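Local coordinates for protein transcriptional regulator (Streptococcus dysgalactiae, PDB 4YV9) that acts as a quorum-sensing receptor for SHP pheromones and binds DNA as a transcriptional regulator, here in complex with a cyclic peptide inhibitor, at residues Leu76-Val80 with Leu95-Tyr99; Ala111-Ser115 with Asn150-Phe154; Gly141-Ile146 with Asn180-Val184. All coordinates share one frame; numbering follows the deposited sequence.

Contact 1: Leu76-Val80 with Leu95-Tyr99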
loop_
_atom_site.group_PDB
_atom_site.type_symbol
_atom_site.label_atom_id
_atom_site.label_comp_id
_atom_site.label_asym_id
_atom_site.label_seq_id
_atom_site.Cartn_x
_atom_site.Cartn_y
_atom_site.Cartn_z
ATOM N N LEU B 76 -14.007 -14.133 -0.007
ATOM C CA LEU B 76 -13.873 -15.084 -1.104
ATOM C C LEU B 76 -12.406 -15.342 -1.416
ATOM O O LEU B 76 -11.964 -16.493 -1.470
ATOM C CB LEU B 76 -14.594 -14.582 -2.348
ATOM C CG LEU B 76 -14.449 -15.441 -3.610
ATOM C CD1 LEU B 76 -14.896 -16.872 -3.348
ATOM C CD2 LEU B 76 -15.252 -14.827 -4.722
ATOM N N LEU B 77 -11.651 -14.264 -1.601
ATOM C CA LEU B 77 -10.231 -14.370 -1.919
ATOM C C LEU B 77 -9.436 -15.123 -0.859
ATOM O O LEU B 77 -8.534 -15.887 -1.190
ATOM C CB LEU B 77 -9.623 -12.989 -2.105
ATOM C CG LEU B 77 -10.153 -12.245 -3.322
ATOM C CD1 LEU B 77 -9.480 -10.889 -3.477
ATOM C CD2 LEU B 77 -9.908 -13.093 -4.517
ATOM N N SER B 78 -9.762 -14.889 0.409
ATOM C CA SER B 78 -9.044 -15.511 1.508
ATOM C C SER B 78 -9.258 -17.024 1.527
ATOM O O SER B 78 -8.308 -17.777 1.710
ATOM C CB SER B 78 -9.473 -14.891 2.838
ATOM O OG SER B 78 -10.876 -14.980 2.998
ATOM N N ARG B 79 -10.500 -17.460 1.331
ATOM C CA ARG B 79 -10.819 -18.881 1.217
ATOM C C ARG B 79 -10.058 -19.533 0.056
ATOM O O ARG B 79 -9.328 -20.508 0.252
ATOM C CB ARG B 79 -12.328 -19.085 1.029
ATOM C CG ARG B 79 -13.193 -18.653 2.216
ATOM C CD ARG B 79 -14.656 -19.083 2.039
ATOM N NE ARG B 79 -14.813 -20.534 2.167
ATOM C CZ ARG B 79 -15.944 -21.203 1.942
ATOM N NH1 ARG B 79 -17.045 -20.556 1.570
ATOM N NH2 ARG B 79 -15.976 -22.526 2.082
ATOM N N VAL B 80 -10.233 -18.978 -1.146
ATOM C CA VAL B 80 -9.577 -19.463 -2.363
ATOM C C VAL B 80 -8.066 -19.564 -2.171
ATOM O O VAL B 80 -7.420 -20.509 -2.632
ATOM C CB VAL B 80 -9.876 -18.531 -3.573
ATOM C CG1 VAL B 80 -9.157 -19.018 -4.820
ATOM C CG2 VAL B 80 -11.370 -18.440 -3.826
ATOM N N LEU B 95 -16.794 -24.796 -3.005
ATOM C CA LEU B 95 -16.697 -23.342 -2.907
ATOM C C LEU B 95 -17.342 -22.784 -4.164
ATOM O O LEU B 95 -18.075 -21.801 -4.129
ATOM C CB LEU B 95 -15.247 -22.875 -2.781
ATOM C CG LEU B 95 -15.027 -21.360 -2.672
ATOM C CD1 LEU B 95 -15.696 -20.832 -1.417
ATOM C CD2 LEU B 95 -13.551 -21.014 -2.665
ATOM N N LEU B 96 -17.067 -23.456 -5.275
ATOM C CA LEU B 96 -17.640 -23.135 -6.570
ATOM C C LEU B 96 -19.161 -23.357 -6.624
ATOM O O LEU B 96 -19.870 -22.613 -7.297
ATOM C CB LEU B 96 -16.935 -23.965 -7.653
ATOM C CG LEU B 96 -17.355 -23.747 -9.099
ATOM C CD1 LEU B 96 -17.160 -22.288 -9.503
ATOM C CD2 LEU B 96 -16.577 -24.680 -10.020
ATOM N N GLU B 97 -19.671 -24.379 -5.944
ATOM C CA GLU B 97 -21.125 -24.554 -5.902
ATOM C C GLU B 97 -21.740 -23.483 -5.009
ATOM O O GLU B 97 -22.832 -22.982 -5.281
ATOM C CB GLU B 97 -21.534 -25.958 -5.412
ATOM C CG GLU B 97 -23.058 -26.160 -5.434
ATOM C CD GLU B 97 -23.521 -27.563 -5.036
ATOM O OE1 GLU B 97 -22.675 -28.429 -4.714
ATOM O OE2 GLU B 97 -24.751 -27.793 -5.043
ATOM N N ASP B 98 -21.022 -23.129 -3.949
ATOM C CA ASP B 98 -21.467 -22.086 -3.032
ATOM C C ASP B 98 -21.644 -20.729 -3.719
ATOM O O ASP B 98 -22.443 -19.906 -3.273
ATOM C CB ASP B 98 -20.483 -21.953 -1.866
ATOM C CG ASP B 98 -20.777 -22.924 -0.745
ATOM O OD1 ASP B 98 -21.955 -23.315 -0.606
ATOM O OD2 ASP B 98 -19.839 -23.293 -0.007
ATOM N N TYR B 99 -20.905 -20.498 -4.802
ATOM C CA TYR B 99 -20.926 -19.189 -5.455
ATOM C C TYR B 99 -21.566 -19.201 -6.833
ATOM O O TYR B 99 -21.354 -18.281 -7.614
ATOM C CB TYR B 99 -19.506 -18.628 -5.569
ATOM C CG TYR B 99 -19.002 -18.017 -4.280
ATOM C CD1 TYR B 99 -18.436 -18.809 -3.302
ATOM C CD2 TYR B 99 -19.093 -16.646 -4.047
ATOM C CE1 TYR B 99 -17.976 -18.272 -2.122
ATOM C CE2 TYR B 99 -18.629 -16.088 -2.860
ATOM C CZ TYR B 99 -18.071 -16.914 -1.902
ATOM O OH TYR B 99 -17.602 -16.415 -0.712
#
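Leu-76 and Tyr-99, with Val-80 and Leu-95, join helices 72-85 and 89-98, consecutive helices of the alpha-helical, TPR-like repeat domain of this Rgg protein. Apolar contacts dominate. Leu-76 CD1 lies over one face of the tyrosine ring, 3.7 Å from the Tyr-99 centroid and 20° off the ring normal, which meets the geometry of a CH-pi contact. The methyl is displaced toward the hydroxyl-bearing end of the ring, 3.5 Å from Tyr-99 CZ, and the two side chains run past each other in opposite directions. Leu-95 points toward the other helix with CG trans to its own backbone N (chi1 180°), dividing its methyls between two partners: Leu-95 CD2 packs 3.6 Å from Val-80 CG2, and CD1 turns to Arg-79.

No hydrogen bond crosses between the segments, and the charged pair stays apart: Arg-79 NH1 and Asp-98 OD2 are 4.2 Å from each other, too far for a salt bridge, although the carboxylate oxygen sits near the guanidinium plane. Arg-79 NH2 makes a weak hydrogen bond to Tyr-83 OH in its own helix. One face of the guanidinium is covered near its rim by Leu-95 CD1, 3.3 Å from Arg-79 NH1.

Contact 2: Ala111-Ser115 with Asn150-Phe154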
loop_
_atom_site.group_PDB
_atom_site.type_symbol
_atom_site.label_atom_id
_atom_site.label_comp_id
_atom_site.label_asym_id
_atom_site.label_seq_id
_atom_site.Cartn_x
_atom_site.Cartn_y
_atom_site.Cartn_z
ATOM N N ALA B 111 -11.565 -20.293 -13.044
ATOM C CA ALA B 111 -10.266 -19.935 -13.617
ATOM C C ALA B 111 -9.138 -20.367 -12.692
ATOM O O ALA B 111 -8.137 -20.927 -13.132
ATOM C CB ALA B 111 -10.183 -18.430 -13.879
ATOM N N ILE B 112 -9.305 -20.095 -11.405
ATOM C CA ILE B 112 -8.278 -20.426 -10.423
ATOM C C ILE B 112 -8.181 -21.925 -10.257
ATOM O O ILE B 112 -7.087 -22.495 -10.248
ATOM C CB ILE B 112 -8.570 -19.782 -9.051
ATOM C CG1 ILE B 112 -8.378 -18.277 -9.130
ATOM C CG2 ILE B 112 -7.670 -20.377 -7.970
ATOM C CD1 ILE B 112 -9.147 -17.523 -8.068
ATOM N N LEU B 113 -9.339 -22.559 -10.127
ATOM C CA LEU B 113 -9.418 -24.005 -9.951
ATOM C C LEU B 113 -8.805 -24.771 -11.120
ATOM O O LEU B 113 -8.292 -25.877 -10.935
ATOM C CB LEU B 113 -10.875 -24.431 -9.753
ATOM C CG LEU B 113 -11.201 -25.924 -9.750
ATOM C CD1 LEU B 113 -10.451 -26.622 -8.645
ATOM C CD2 LEU B 113 -12.692 -26.123 -9.598
ATOM N N SER B 114 -8.861 -24.195 -12.321
ATOM C CA SER B 114 -8.292 -24.844 -13.505
ATOM C C SER B 114 -6.775 -24.990 -13.404
ATOM O O SER B 114 -6.181 -25.815 -14.102
ATOM C CB SER B 114 -8.633 -24.066 -14.776
ATOM O OG SER B 114 -7.956 -22.824 -14.789
ATOM N N SER B 115 -6.150 -24.183 -12.547
ATOM C CA SER B 115 -4.698 -24.230 -12.372
ATOM C C SER B 115 -4.234 -25.391 -11.506
ATOM O O SER B 115 -3.036 -25.619 -11.374
ATOM C CB SER B 115 -4.177 -22.918 -11.776
ATOM O OG SER B 115 -3.774 -22.014 -12.794
ATOM N N ASN B 150 -6.932 -12.806 -12.344
ATOM C CA ASN B 150 -7.103 -14.236 -12.134
ATOM C C ASN B 150 -7.789 -14.966 -13.295
ATOM O O ASN B 150 -7.749 -16.186 -13.358
ATOM C CB ASN B 150 -7.852 -14.472 -10.824
ATOM C CG ASN B 150 -6.959 -14.257 -9.611
ATOM O OD1 ASN B 150 -5.846 -14.771 -9.552
ATOM N ND2 ASN B 150 -7.436 -13.499 -8.654
ATOM N N CYS B 151 -8.382 -14.227 -14.227
ATOM C CA CYS B 151 -9.038 -14.853 -15.378
ATOM C C CYS B 151 -8.243 -14.705 -16.675
ATOM O O CYS B 151 -8.684 -15.173 -17.724
ATOM C CB CYS B 151 -10.440 -14.267 -15.573
ATOM S SG CYS B 151 -11.564 -14.698 -14.226
ATOM N N SER B 152 -7.074 -14.071 -16.595
ATOM C CA SER B 152 -6.301 -13.695 -17.786
ATOM C C SER B 152 -5.948 -14.872 -18.689
ATOM O O SER B 152 -5.843 -14.727 -19.911
ATOM C CB SER B 152 -5.015 -12.969 -17.375
ATOM O OG SER B 152 -5.314 -11.656 -16.901
ATOM N N ARG B 153 -5.759 -16.044 -18.101
ATOM C CA ARG B 153 -5.376 -17.200 -18.914
ATOM C C ARG B 153 -6.482 -17.638 -19.869
ATOM O O ARG B 153 -6.243 -18.431 -20.780
ATOM C CB ARG B 153 -4.972 -18.369 -18.023
ATOM C CG ARG B 153 -3.472 -18.467 -17.777
ATOM C CD ARG B 153 -3.213 -19.606 -16.830
ATOM N NE ARG B 153 -4.179 -19.511 -15.743
ATOM C CZ ARG B 153 -4.867 -20.532 -15.249
ATOM N NH1 ARG B 153 -4.698 -21.765 -15.741
ATOM N NH2 ARG B 153 -5.732 -20.306 -14.262
ATOM N N PHE B 154 -7.693 -17.133 -19.665
ATOM C CA PHE B 154 -8.808 -17.558 -20.497
ATOM C C PHE B 154 -9.349 -16.443 -21.384
ATOM O O PHE B 154 -10.361 -16.624 -22.052
ATOM C CB PHE B 154 -9.905 -18.134 -19.613
ATOM C CG PHE B 154 -9.460 -19.343 -18.841
ATOM C CD1 PHE B 154 -9.481 -20.599 -19.433
ATOM C CD2 PHE B 154 -8.986 -19.220 -17.544
ATOM C CE1 PHE B 154 -9.058 -21.717 -18.735
ATOM C CE2 PHE B 154 -8.562 -20.329 -16.838
ATOM C CZ PHE B 154 -8.600 -21.584 -17.434
#
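Arg-153 extends its guanidinium to the C-terminal turn of helix 103-113, where Arg-153 NH2 lies 2.7 Å from Ala-111 O. The N-H...O angle of 125° makes this a weak, bent hydrogen bond despite its short length. The carbonyl oxygen is near the guanidinium plane, whereas Ser-115 OG stands over one face, 3.0 Å from Arg-153 NH2 but at an angle too poor for a hydrogen bond. A bend at chi3 (-45°) turns the arginine chain back toward these oxygens.

The same carbonyl is shared: Ser-114 OG donates to Ala-111 O, although at 2.5 Å the bond is short enough for its exact geometry to be doubtful. That hydroxyl also meets the edge of Phe-154 in the ring plane, a tight approach of 3.0 Å to Phe-154 CZ that rests on the same uncertain position. Ala-111 CB lies 3.4 Å from Asn-150 O and also touches Cys-151 SG and the Phe-154 ring at CE2. This small side chain accompanies a close backbone approach, with Ala-111 CA 5.5 Å from Cys-151 CA.

Farther out, Phe-154 packs on Val-127 and Pro-122, and Cys-151 on Leu-130. Asn-150 ND2 hydrogen-bonds to the backbone of the bound peptide, while Ile-112 and Ser-115 each pack on a modified side chain of it. The arrangement joins two helix ends of an alpha-helical repeat domain at the wall of its peptide-binding site.

Contact 3: Gly141-Ile146 with Asn180-Val184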
loop_
_atom_site.group_PDB
_atom_site.type_symbol
_atom_site.label_atom_id
_atom_site.label_comp_id
_atom_site.label_asym_id
_atom_site.label_seq_id
_atom_site.Cartn_x
_atom_site.Cartn_y
_atom_site.Cartn_z
ATOM N N GLY B 141 -11.496 -0.824 -9.976
ATOM C CA GLY B 141 -11.166 -0.894 -8.566
ATOM C C GLY B 141 -10.499 -2.225 -8.311
ATOM O O GLY B 141 -10.220 -2.968 -9.246
ATOM N N TYR B 142 -10.234 -2.515 -7.042
ATOM C CA TYR B 142 -9.657 -3.798 -6.640
ATOM C C TYR B 142 -10.395 -4.996 -7.265
ATOM O O TYR B 142 -9.768 -5.927 -7.783
ATOM C CB TYR B 142 -9.683 -3.887 -5.114
ATOM C CG TYR B 142 -8.983 -5.075 -4.520
ATOM C CD1 TYR B 142 -7.600 -5.122 -4.454
ATOM C CD2 TYR B 142 -9.709 -6.136 -3.979
ATOM C CE1 TYR B 142 -6.941 -6.228 -3.891
ATOM C CE2 TYR B 142 -9.070 -7.226 -3.411
ATOM C CZ TYR B 142 -7.687 -7.268 -3.368
ATOM O OH TYR B 142 -7.049 -8.351 -2.800
ATOM N N TYR B 143 -11.724 -4.955 -7.218
ATOM C CA TYR B 143 -12.584 -6.013 -7.783
ATOM C C TYR B 143 -12.257 -6.335 -9.240
ATOM O O TYR B 143 -11.974 -7.490 -9.593
ATOM C CB TYR B 143 -14.055 -5.587 -7.666
ATOM C CG TYR B 143 -15.120 -6.610 -8.051
ATOM C CD1 TYR B 143 -15.247 -7.802 -7.351
ATOM C CD2 TYR B 143 -16.051 -6.333 -9.054
ATOM C CE1 TYR B 143 -16.249 -8.699 -7.648
ATOM C CE2 TYR B 143 -17.062 -7.231 -9.361
ATOM C CZ TYR B 143 -17.146 -8.416 -8.654
ATOM O OH TYR B 143 -18.138 -9.331 -8.929
ATOM N N GLU B 144 -12.294 -5.311 -10.087
ATOM C CA GLU B 144 -12.085 -5.517 -11.515
ATOM C C GLU B 144 -10.659 -5.956 -11.800
ATOM O O GLU B 144 -10.428 -6.803 -12.666
ATOM C CB GLU B 144 -12.422 -4.240 -12.303
ATOM C CG GLU B 144 -13.910 -3.914 -12.360
ATOM C CD GLU B 144 -14.448 -3.263 -11.074
ATOM O OE1 GLU B 144 -13.669 -2.637 -10.321
ATOM O OE2 GLU B 144 -15.660 -3.395 -10.815
ATOM N N ILE B 145 -9.706 -5.395 -11.059
ATOM C CA ILE B 145 -8.298 -5.726 -11.234
ATOM C C ILE B 145 -8.037 -7.189 -10.855
ATOM O O ILE B 145 -7.345 -7.913 -11.571
ATOM C CB ILE B 145 -7.385 -4.787 -10.379
ATOM C CG1 ILE B 145 -7.516 -3.331 -10.836
ATOM C CG2 ILE B 145 -5.922 -5.226 -10.461
ATOM C CD1 ILE B 145 -6.955 -2.342 -9.799
ATOM N N ILE B 146 -8.597 -7.627 -9.735
ATOM C CA ILE B 146 -8.395 -9.012 -9.289
ATOM C C ILE B 146 -9.110 -10.008 -10.220
ATOM O O ILE B 146 -8.590 -11.091 -10.528
ATOM C CB ILE B 146 -8.879 -9.191 -7.843
ATOM C CG1 ILE B 146 -8.007 -8.364 -6.887
ATOM C CG2 ILE B 146 -8.879 -10.682 -7.432
ATOM C CD1 ILE B 146 -6.573 -8.793 -6.842
ATOM N N ASN B 180 -3.847 -0.407 -5.339
ATOM C CA ASN B 180 -4.308 -0.701 -6.698
ATOM C C ASN B 180 -3.261 -0.383 -7.766
ATOM O O ASN B 180 -3.216 -1.039 -8.798
ATOM C CB ASN B 180 -5.598 0.044 -7.025
ATOM C CG ASN B 180 -6.777 -0.503 -6.264
ATOM O OD1 ASN B 180 -6.659 -1.529 -5.585
ATOM N ND2 ASN B 180 -7.917 0.185 -6.344
ATOM N N LYS B 181 -2.433 0.622 -7.521
ATOM C CA LYS B 181 -1.405 1.002 -8.488
ATOM C C LYS B 181 -0.351 -0.098 -8.604
ATOM O O LYS B 181 0.109 -0.449 -9.700
ATOM C CB LYS B 181 -0.765 2.333 -8.076
ATOM C CG LYS B 181 0.270 2.834 -9.058
ATOM C CD LYS B 181 0.896 4.133 -8.592
ATOM C CE LYS B 181 1.885 4.665 -9.627
ATOM N NZ LYS B 181 2.384 6.040 -9.278
ATOM N N THR B 182 0.033 -0.653 -7.466
ATOM C CA THR B 182 1.006 -1.735 -7.477
ATOM C C THR B 182 0.440 -2.955 -8.222
ATOM O O THR B 182 1.128 -3.561 -9.063
ATOM C CB THR B 182 1.432 -2.074 -6.035
ATOM O OG1 THR B 182 2.184 -0.968 -5.518
ATOM C CG2 THR B 182 2.314 -3.298 -5.993
ATOM N N LEU B 183 -0.819 -3.285 -7.962
ATOM C CA LEU B 183 -1.466 -4.377 -8.691
ATOM C C LEU B 183 -1.519 -4.091 -10.193
ATOM O O LEU B 183 -1.164 -4.955 -10.999
ATOM C CB LEU B 183 -2.882 -4.645 -8.158
ATOM C CG LEU B 183 -2.967 -5.354 -6.803
ATOM C CD1 LEU B 183 -4.356 -5.264 -6.204
ATOM C CD2 LEU B 183 -2.567 -6.804 -6.959
ATOM N N VAL B 184 -1.981 -2.901 -10.571
ATOM C CA VAL B 184 -2.025 -2.536 -11.992
ATOM C C VAL B 184 -0.639 -2.654 -12.649
ATOM O O VAL B 184 -0.511 -3.081 -13.809
ATOM C CB VAL B 184 -2.565 -1.104 -12.194
ATOM C CG1 VAL B 184 -2.317 -0.645 -13.627
ATOM C CG2 VAL B 184 -4.058 -1.044 -11.864
#
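Helices 142-146 and 180-184 run nearly parallel, their short axes 10.5 Å apart at closest approach and inclined by 17°. Ile-145 supplies much of the apolar contact, and its two branches have different partners. With CG1 trans to the carbonyl carbon (chi1 -63°), CD1 reaches Val-184 CG2 at 3.8 Å and also touches Asn-180 CB, while Ile-145 CG2 packs against Leu-183 CB at 3.9 Å.

Leu-183 CD1 approaches the Tyr-142 ring obliquely, 3.6 Å from Tyr-142 CE1. Ile-146 CG1, from the same helix as the tyrosine, lies over the centre of the ring face toward which Leu-183 CD1 is displaced. At the ring edge, Asn-180 OD1 lies in plane, 3.9 Å from Tyr-142 CD1, and the amide and ring planes differ by only 18°.

No hydrogen bond joins the segments directly. Glu-61 of the second subunit bridges them instead, its OE2 accepting from both Tyr-142 N and Asn-180 ND2 at the N-terminal end of helix 142-151. At that end, Gly-141 N donates to Glu-144 OE1 at 2.9 Å.

Tyr-142, Ile-146 and Leu-183 also pack against the bound peptide. Helices 142-151 and 179-197, with helix 157-169 between them in sequence, pack near-parallel here, as alternate helices do in TPR-like domains, and they contribute to the peptide site.

Overall arrangement
The three contacts follow the helical repeat domain, with contact 1 closing before the others open. Contacts 1 and 2 have centres about 14 Å apart and meet through Val-80 CG1 and Ile-112 CD1 at 3.6 Å, linking helices 72-85 and 103-113. Contact 3, centred about 19 Å from contact 1, touches it where Leu-77 CD1 lies 3.6 Å from Tyr-142 OH. Contacts 2 and 3, with centres about 17 Å apart, share helix 142-151, using its C-terminal and N-terminal ends respectively, and their segments alternate along the chain. Each contact includes residues packing on the bound peptide, so one ligand spans several helices, consistent with a pheromone-binding surface.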